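Local coordinates for transcription regulator (PDB 3CLK), which probably regulates transcription as a LacI-type DNA-binding protein, with a periplasmic-binding-protein-like region that would sense a small-molecule effector, at residues I105-A116 with I236-G247; A176-T184 with Q203-V211. All coordinates share one frame; numbering follows the deposited sequence.

Interaction 1 (105-116 with 236-247) lies at the middle of the chain, its centre about 7 Å from the centre of the chain, where two crossings pass side by side, running in opposite directions, between the lobe built on the sheet of strand 104-106 and the lobe built on the sheet of strand 234-237. Interaction 2 (176-184 with 203-211) sits far out on that second lobe, its centre about 24 Å from the centre of the chain, and packs the ends of two neighbouring helices. The two contact centres are about 29 Å apart and the nearest atoms about 13 Å, without touching. Along the chain, interaction 2 is nested inside the loop that interaction 1 closes. Neither meets the second subunit.

Interaction 1: I105-A116 with I236-G247; sequences ISSDDEDIGYQA and ISQDFFQMGVTG
Ser107 OG stands anti to its own carbonyl carbon (chi1 -64°), and Gln238, with CG placed likewise (chi1 -60°) and the chain extended beyond, brings OE1 up to it. Ser107 OG donates to Gln238 OE1 over 2.8 Å, tilted 19° from the carbonyl plane. The same hydroxyl accepts from a water that in turn accepts from Asp239 N, while the amide's NE2 goes to Asp221. The extended side chain of selenomethionine Met243 sets CE 3.3 Å from Ser107 OG. The side chains of Ile112 and Gln238 cross at about a right angle, Ile112 CD1 lying 3.8 Å from Gln238 CD. On one flank Ile105 CD1 presses on Thr246 CG2 at 3.5 Å and on the backbone of Gly247; on the other, Ile236 CG1 rests 3.7 Å from Ala116 CB. With an alanine at Gln238, Ser107 OG and Asp221 would each probably lose a hydrogen-bond partner, and Ile112 CD1 the surface it packs on. Each segment runs strand, short linker, N-capped helix, with Asp108 and Asp239 as the caps, and crosses from one lobe to the other: two of the three interlobe crossovers of the periplasmic-binding-protein-like fold, as in LacI-family regulators.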
# COMPACT_ATOMS: atom_id res chain seq x y z
N ILE B 105 20.77 -6.33 1.89
CA ILE B 105 20.39 -5.95 3.24
C ILE B 105 18.95 -6.41 3.38
O ILE B 105 18.08 -5.97 2.62
CB ILE B 105 20.44 -4.43 3.43
CG1 ILE B 105 21.87 -3.93 3.26
CG2 ILE B 105 19.87 -4.07 4.80
CD1 ILE B 105 21.98 -2.42 3.21
N SER B 106 18.70 -7.30 4.33
CA SER B 106 17.36 -7.82 4.54
C SER B 106 17.28 -8.52 5.88
O SER B 106 18.21 -8.47 6.68
CB SER B 106 17.00 -8.81 3.44
OG SER B 106 17.83 -9.96 3.51
N SER B 107 16.14 -9.18 6.12
CA SER B 107 15.93 -9.92 7.35
C SER B 107 16.47 -11.32 7.15
O SER B 107 16.72 -11.74 6.01
CB SER B 107 14.43 -10.02 7.68
OG SER B 107 13.86 -8.75 7.94
N ASP B 108 16.65 -12.04 8.25
CA ASP B 108 17.11 -13.41 8.18
C ASP B 108 15.82 -14.20 7.97
O ASP B 108 15.09 -14.47 8.92
CB ASP B 108 17.76 -13.82 9.50
CG ASP B 108 18.31 -15.23 9.46
OD1 ASP B 108 17.66 -16.11 8.85
OD2 ASP B 108 19.38 -15.45 10.05
N ASP B 109 15.53 -14.54 6.72
CA ASP B 109 14.30 -15.25 6.40
C ASP B 109 14.11 -16.53 7.18
O ASP B 109 13.01 -16.82 7.64
CB ASP B 109 14.20 -15.52 4.90
CG ASP B 109 13.90 -14.27 4.10
OD1 ASP B 109 12.81 -13.70 4.30
OD2 ASP B 109 14.74 -13.86 3.29
N GLU B 110 15.16 -17.32 7.33
CA GLU B 110 14.99 -18.55 8.08
C GLU B 110 14.56 -18.21 9.51
O GLU B 110 13.66 -18.85 10.05
CB GLU B 110 16.29 -19.37 8.12
CG GLU B 110 16.05 -20.74 8.73
CD GLU B 110 17.31 -21.59 8.83
OE1 GLU B 110 18.08 -21.65 7.85
OE2 GLU B 110 17.51 -22.20 9.90
N ASP B 111 15.19 -17.21 10.11
CA ASP B 111 14.85 -16.82 11.48
C ASP B 111 13.43 -16.25 11.54
O ASP B 111 12.79 -16.32 12.59
CB ASP B 111 15.86 -15.82 12.03
CG ASP B 111 15.75 -15.66 13.54
OD1 ASP B 111 15.74 -16.69 14.25
OD2 ASP B 111 15.68 -14.52 14.03
N ILE B 112 12.94 -15.69 10.44
CA ILE B 112 11.58 -15.17 10.43
C ILE B 112 10.63 -16.35 10.61
O ILE B 112 9.75 -16.32 11.47
CB ILE B 112 11.22 -14.44 9.11
CG1 ILE B 112 11.90 -13.07 9.08
CG2 ILE B 112 9.69 -14.31 8.98
CD1 ILE B 112 11.52 -12.21 7.89
N GLY B 113 10.83 -17.39 9.80
CA GLY B 113 9.99 -18.57 9.89
C GLY B 113 10.11 -19.25 11.24
O GLY B 113 9.14 -19.78 11.78
N TYR B 114 11.33 -19.22 11.77
CA TYR B 114 11.66 -19.81 13.06
C TYR B 114 10.94 -19.08 14.19
O TYR B 114 10.29 -19.71 15.02
CB TYR B 114 13.17 -19.73 13.28
CG TYR B 114 13.67 -20.46 14.51
CD1 TYR B 114 13.64 -21.86 14.59
CD2 TYR B 114 14.23 -19.76 15.57
CE1 TYR B 114 14.16 -22.53 15.70
CE2 TYR B 114 14.75 -20.42 16.68
CZ TYR B 114 14.72 -21.80 16.74
OH TYR B 114 15.26 -22.44 17.84
N GLN B 115 11.05 -17.76 14.22
CA GLN B 115 10.39 -16.97 15.26
C GLN B 115 8.86 -17.00 15.18
O GLN B 115 8.17 -17.09 16.20
CB GLN B 115 10.88 -15.52 15.22
CG GLN B 115 12.26 -15.34 15.83
CD GLN B 115 12.65 -13.89 15.99
OE1 GLN B 115 11.89 -13.09 16.52
NE2 GLN B 115 13.84 -13.54 15.53
N ALA B 116 8.33 -16.92 13.97
CA ALA B 116 6.88 -16.95 13.77
C ALA B 116 6.29 -18.24 14.32
O ALA B 116 5.27 -18.23 15.02
CB ALA B 116 6.56 -16.82 12.27
N ILE B 236 5.49 -10.86 12.96
CA ILE B 236 6.93 -10.87 13.08
C ILE B 236 7.19 -9.70 12.15
O ILE B 236 7.04 -9.81 10.93
CB ILE B 236 7.55 -12.17 12.52
CG1 ILE B 236 7.14 -13.35 13.40
CG2 ILE B 236 9.07 -12.04 12.47
CD1 ILE B 236 7.52 -13.19 14.87
N SER B 237 7.54 -8.57 12.74
CA SER B 237 7.75 -7.35 11.97
C SER B 237 9.17 -7.17 11.49
O SER B 237 10.12 -7.41 12.23
CB SER B 237 7.33 -6.15 12.81
OG SER B 237 6.01 -6.35 13.28
N GLN B 238 9.30 -6.78 10.22
CA GLN B 238 10.61 -6.54 9.62
C GLN B 238 10.84 -5.04 9.73
O GLN B 238 9.90 -4.26 9.63
CB GLN B 238 10.62 -6.94 8.14
CG GLN B 238 10.29 -8.39 7.86
CD GLN B 238 10.64 -8.79 6.44
OE1 GLN B 238 11.79 -8.73 6.03
NE2 GLN B 238 9.63 -9.19 5.67
N ASP B 239 12.09 -4.65 9.92
CA ASP B 239 12.41 -3.24 10.02
C ASP B 239 12.75 -2.70 8.64
O ASP B 239 13.91 -2.39 8.36
CB ASP B 239 13.59 -3.02 10.97
CG ASP B 239 13.73 -1.57 11.39
OD1 ASP B 239 13.24 -0.69 10.66
OD2 ASP B 239 14.34 -1.31 12.44
N PHE B 240 11.74 -2.60 7.78
CA PHE B 240 11.91 -2.11 6.42
C PHE B 240 12.56 -0.72 6.39
O PHE B 240 13.42 -0.44 5.56
CB PHE B 240 10.55 -2.03 5.71
CG PHE B 240 9.84 -3.35 5.59
CD1 PHE B 240 10.39 -4.40 4.86
CD2 PHE B 240 8.60 -3.54 6.20
CE1 PHE B 240 9.72 -5.63 4.73
CE2 PHE B 240 7.92 -4.76 6.08
CZ PHE B 240 8.48 -5.80 5.35
N PHE B 241 12.12 0.14 7.30
CA PHE B 241 12.66 1.49 7.37
C PHE B 241 14.18 1.44 7.47
O PHE B 241 14.89 2.08 6.70
CB PHE B 241 12.09 2.23 8.58
CG PHE B 241 12.38 3.71 8.58
CD1 PHE B 241 11.53 4.59 7.92
CD2 PHE B 241 13.50 4.22 9.23
CE1 PHE B 241 11.79 5.96 7.91
CE2 PHE B 241 13.77 5.59 9.22
CZ PHE B 241 12.91 6.46 8.56
N GLN B 242 14.66 0.66 8.43
CA GLN B 242 16.09 0.52 8.65
C GLN B 242 16.80 -0.03 7.42
O GLN B 242 17.93 0.34 7.13
CB GLN B 242 16.36 -0.37 9.86
CG GLN B 242 17.83 -0.45 10.24
CD GLN B 242 18.45 0.92 10.44
OE1 GLN B 242 17.91 1.77 11.16
NE2 GLN B 242 19.60 1.16 9.81
N MSE B 243 16.14 -0.93 6.70
CA MSE B 243 16.74 -1.49 5.50
C MSE B 243 17.05 -0.34 4.55
O MSE B 243 18.12 -0.28 3.95
CB MSE B 243 15.79 -2.46 4.81
CG MSE B 243 15.52 -3.71 5.60
SE MSE B 243 14.46 -4.94 4.56
CE MSE B 243 13.80 -6.04 6.02
N GLY B 244 16.09 0.58 4.45
CA GLY B 244 16.24 1.72 3.58
C GLY B 244 17.32 2.68 4.05
O GLY B 244 18.06 3.25 3.23
N VAL B 245 17.40 2.87 5.36
CA VAL B 245 18.41 3.75 5.93
C VAL B 245 19.80 3.19 5.63
O VAL B 245 20.65 3.87 5.07
CB VAL B 245 18.25 3.87 7.46
CG1 VAL B 245 19.43 4.63 8.07
CG2 VAL B 245 16.95 4.59 7.77
N THR B 246 20.01 1.93 6.01
CA THR B 246 21.29 1.24 5.81
C THR B 246 21.68 1.19 4.34
O THR B 246 22.85 1.38 3.99
CB THR B 246 21.21 -0.19 6.37
OG1 THR B 246 20.78 -0.15 7.74
CG2 THR B 246 22.57 -0.87 6.31
N GLY B 247 20.70 0.94 3.48
CA GLY B 247 20.97 0.88 2.06
C GLY B 247 21.66 2.14 1.57
O GLY B 247 22.68 2.07 0.90
O HOH W 1 14.22 -6.68 9.92

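Interaction 2: A176-T184 with Q203-V211; sequences AMKAFGKNT and QASSFGIEV
Gln203 and the selenomethionine Met177 meet obliquely, the CB atoms of Gln203 and Met177 3.6 Å apart. The amide of Gln203 turns over Lys178, whose extended chain crosses it at about a right angle and sets CE 3.4 Å from Gln203 NE2; the ammonium of Lys178 bonds to Gln175. One residue on, Ala204 offers its CB to Met177 SE at 4.2 Å. Phe207 fills the groove between the two helix ends. Its CG lies anti to the carbonyl carbon (chi1 -78°), which swings the ring toward the end of helix 170-180. Lys182 CB covers one face, a CH-pi contact 3.9 Å from the ring centroid and 20° off the normal, while Gln203 OE1 lies over the opposite face, toward the rim. Met177 O meets the ring in plane at its edge, 3.5 Å from Phe207 CE2. The extended chain of Lys182 brings CE to 3.0 Å from Phe207 O, and the bend at its last torsion (chi4 -56°) turns NZ toward the same carbonyl. Here helix 194-206 ends in a Schellman motif, in which Gly208 takes positive phi and Ile209 N bonds back to Ala204 O; helix 170-180 stops at Gly181, which opens a type I beta turn to Thr184. Both helices belong to the lobe of the periplasmic-binding-protein-like fold that carries strand 188-191, on which Met177 also packs. Ile209 follows, its CB pointing toward 176-184: CD1 meets Met177 CE tip to tip at 3.9 Å and rests on Lys182 O at 3.6 Å; the side chain also touches Asp214 and Leu215.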
# COMPACT_ATOMS: atom_id res chain seq x y z
N ALA B 176 -5.54 -20.82 0.53
CA ALA B 176 -4.91 -21.74 1.46
C ALA B 176 -5.87 -22.10 2.60
O ALA B 176 -5.91 -23.25 3.03
CB ALA B 176 -3.63 -21.13 2.02
N MSE B 177 -6.65 -21.14 3.10
CA MSE B 177 -7.57 -21.44 4.20
C MSE B 177 -8.65 -22.42 3.71
O MSE B 177 -9.09 -23.30 4.46
CB MSE B 177 -8.19 -20.15 4.76
CG MSE B 177 -9.08 -20.34 6.00
SE MSE B 177 -8.17 -21.10 7.56
CE MSE B 177 -9.04 -22.83 7.69
N LYS B 178 -9.06 -22.28 2.45
CA LYS B 178 -10.05 -23.18 1.87
C LYS B 178 -9.43 -24.57 1.82
O LYS B 178 -10.08 -25.57 2.14
CB LYS B 178 -10.44 -22.72 0.46
CG LYS B 178 -11.22 -21.41 0.45
CD LYS B 178 -11.48 -20.93 -0.97
CE LYS B 178 -12.16 -19.56 -0.99
NZ LYS B 178 -12.32 -19.10 -2.39
N ALA B 179 -8.15 -24.63 1.44
CA ALA B 179 -7.42 -25.88 1.38
C ALA B 179 -7.40 -26.55 2.76
O ALA B 179 -7.69 -27.74 2.89
CB ALA B 179 -6.01 -25.63 0.88
N PHE B 180 -7.05 -25.79 3.79
CA PHE B 180 -7.01 -26.36 5.14
C PHE B 180 -8.39 -26.91 5.48
O PHE B 180 -8.51 -27.99 6.05
CB PHE B 180 -6.60 -25.31 6.16
CG PHE B 180 -5.17 -24.87 6.04
CD1 PHE B 180 -4.15 -25.81 5.89
CD2 PHE B 180 -4.83 -23.53 6.12
CE1 PHE B 180 -2.81 -25.40 5.84
CE2 PHE B 180 -3.51 -23.12 6.07
CZ PHE B 180 -2.50 -24.06 5.93
N GLY B 181 -9.43 -26.16 5.14
CA GLY B 181 -10.78 -26.62 5.40
C GLY B 181 -11.42 -26.03 6.64
O GLY B 181 -10.76 -25.64 7.60
N LYS B 182 -12.75 -25.98 6.60
CA LYS B 182 -13.55 -25.46 7.70
C LYS B 182 -13.34 -26.33 8.95
O LYS B 182 -13.42 -25.85 10.08
CB LYS B 182 -15.02 -25.48 7.29
CG LYS B 182 -15.99 -24.89 8.30
CD LYS B 182 -17.42 -25.08 7.81
CE LYS B 182 -18.43 -24.35 8.69
NZ LYS B 182 -18.33 -24.76 10.12
N ASN B 183 -13.07 -27.61 8.73
CA ASN B 183 -12.86 -28.55 9.83
C ASN B 183 -11.39 -28.87 10.06
O ASN B 183 -11.05 -29.92 10.61
CB ASN B 183 -13.64 -29.83 9.55
CG ASN B 183 -15.14 -29.59 9.50
OD1 ASN B 183 -15.88 -30.33 8.87
ND2 ASN B 183 -15.59 -28.54 10.19
N THR B 184 -10.51 -27.95 9.65
CA THR B 184 -9.08 -28.15 9.82
C THR B 184 -8.73 -28.51 11.25
O THR B 184 -9.41 -28.09 12.19
CB THR B 184 -8.27 -26.89 9.45
OG1 THR B 184 -6.88 -27.16 9.60
CG2 THR B 184 -8.64 -25.72 10.36
N GLN B 203 -11.30 -15.69 5.33
CA GLN B 203 -11.84 -17.00 4.94
C GLN B 203 -12.18 -17.82 6.17
O GLN B 203 -13.20 -18.51 6.19
CB GLN B 203 -10.85 -17.79 4.07
CG GLN B 203 -11.46 -19.11 3.54
CD GLN B 203 -12.72 -18.88 2.70
OE1 GLN B 203 -13.69 -19.64 2.77
NE2 GLN B 203 -12.70 -17.83 1.89
N ALA B 204 -11.34 -17.75 7.19
CA ALA B 204 -11.61 -18.48 8.43
C ALA B 204 -12.95 -17.99 8.96
O ALA B 204 -13.81 -18.77 9.36
CB ALA B 204 -10.52 -18.21 9.46
N SER B 205 -13.12 -16.67 8.95
CA SER B 205 -14.35 -16.06 9.43
C SER B 205 -15.56 -16.60 8.67
O SER B 205 -16.60 -16.90 9.27
CB SER B 205 -14.25 -14.54 9.28
OG SER B 205 -15.43 -13.93 9.77
N SER B 206 -15.43 -16.73 7.35
CA SER B 206 -16.51 -17.25 6.53
C SER B 206 -16.84 -18.70 6.89
O SER B 206 -17.99 -19.14 6.74
CB SER B 206 -16.15 -17.15 5.05
OG SER B 206 -16.07 -15.79 4.65
N PHE B 207 -15.84 -19.45 7.36
CA PHE B 207 -16.05 -20.84 7.76
C PHE B 207 -16.60 -20.91 9.19
O PHE B 207 -16.86 -21.99 9.72
CB PHE B 207 -14.73 -21.64 7.69
CG PHE B 207 -14.32 -22.06 6.30
CD1 PHE B 207 -15.26 -22.24 5.29
CD2 PHE B 207 -12.98 -22.36 6.02
CE1 PHE B 207 -14.88 -22.71 4.03
CE2 PHE B 207 -12.59 -22.84 4.76
CZ PHE B 207 -13.55 -23.01 3.77
N GLY B 208 -16.76 -19.75 9.82
CA GLY B 208 -17.26 -19.73 11.19
C GLY B 208 -16.18 -20.03 12.21
O GLY B 208 -16.47 -20.37 13.36
N ILE B 209 -14.92 -19.91 11.80
CA ILE B 209 -13.77 -20.14 12.67
C ILE B 209 -13.37 -18.80 13.31
O ILE B 209 -13.02 -17.85 12.62
CB ILE B 209 -12.56 -20.70 11.87
CG1 ILE B 209 -12.92 -22.06 11.27
CG2 ILE B 209 -11.34 -20.84 12.78
CD1 ILE B 209 -11.84 -22.64 10.38
N GLU B 210 -13.43 -18.74 14.63
CA GLU B 210 -13.09 -17.51 15.35
C GLU B 210 -11.60 -17.34 15.65
O GLU B 210 -10.94 -18.25 16.11
CB GLU B 210 -13.88 -17.45 16.66
CG GLU B 210 -15.37 -17.52 16.47
CD GLU B 210 -16.10 -17.71 17.77
OE1 GLU B 210 -16.02 -16.81 18.63
OE2 GLU B 210 -16.75 -18.76 17.94
N VAL B 211 -11.09 -16.14 15.39
CA VAL B 211 -9.69 -15.83 15.64
C VAL B 211 -9.66 -14.80 16.76
O VAL B 211 -10.37 -13.80 16.70
CB VAL B 211 -9.05 -15.24 14.37
CG1 VAL B 211 -7.62 -14.78 14.67
CG2 VAL B 211 -9.09 -16.28 13.24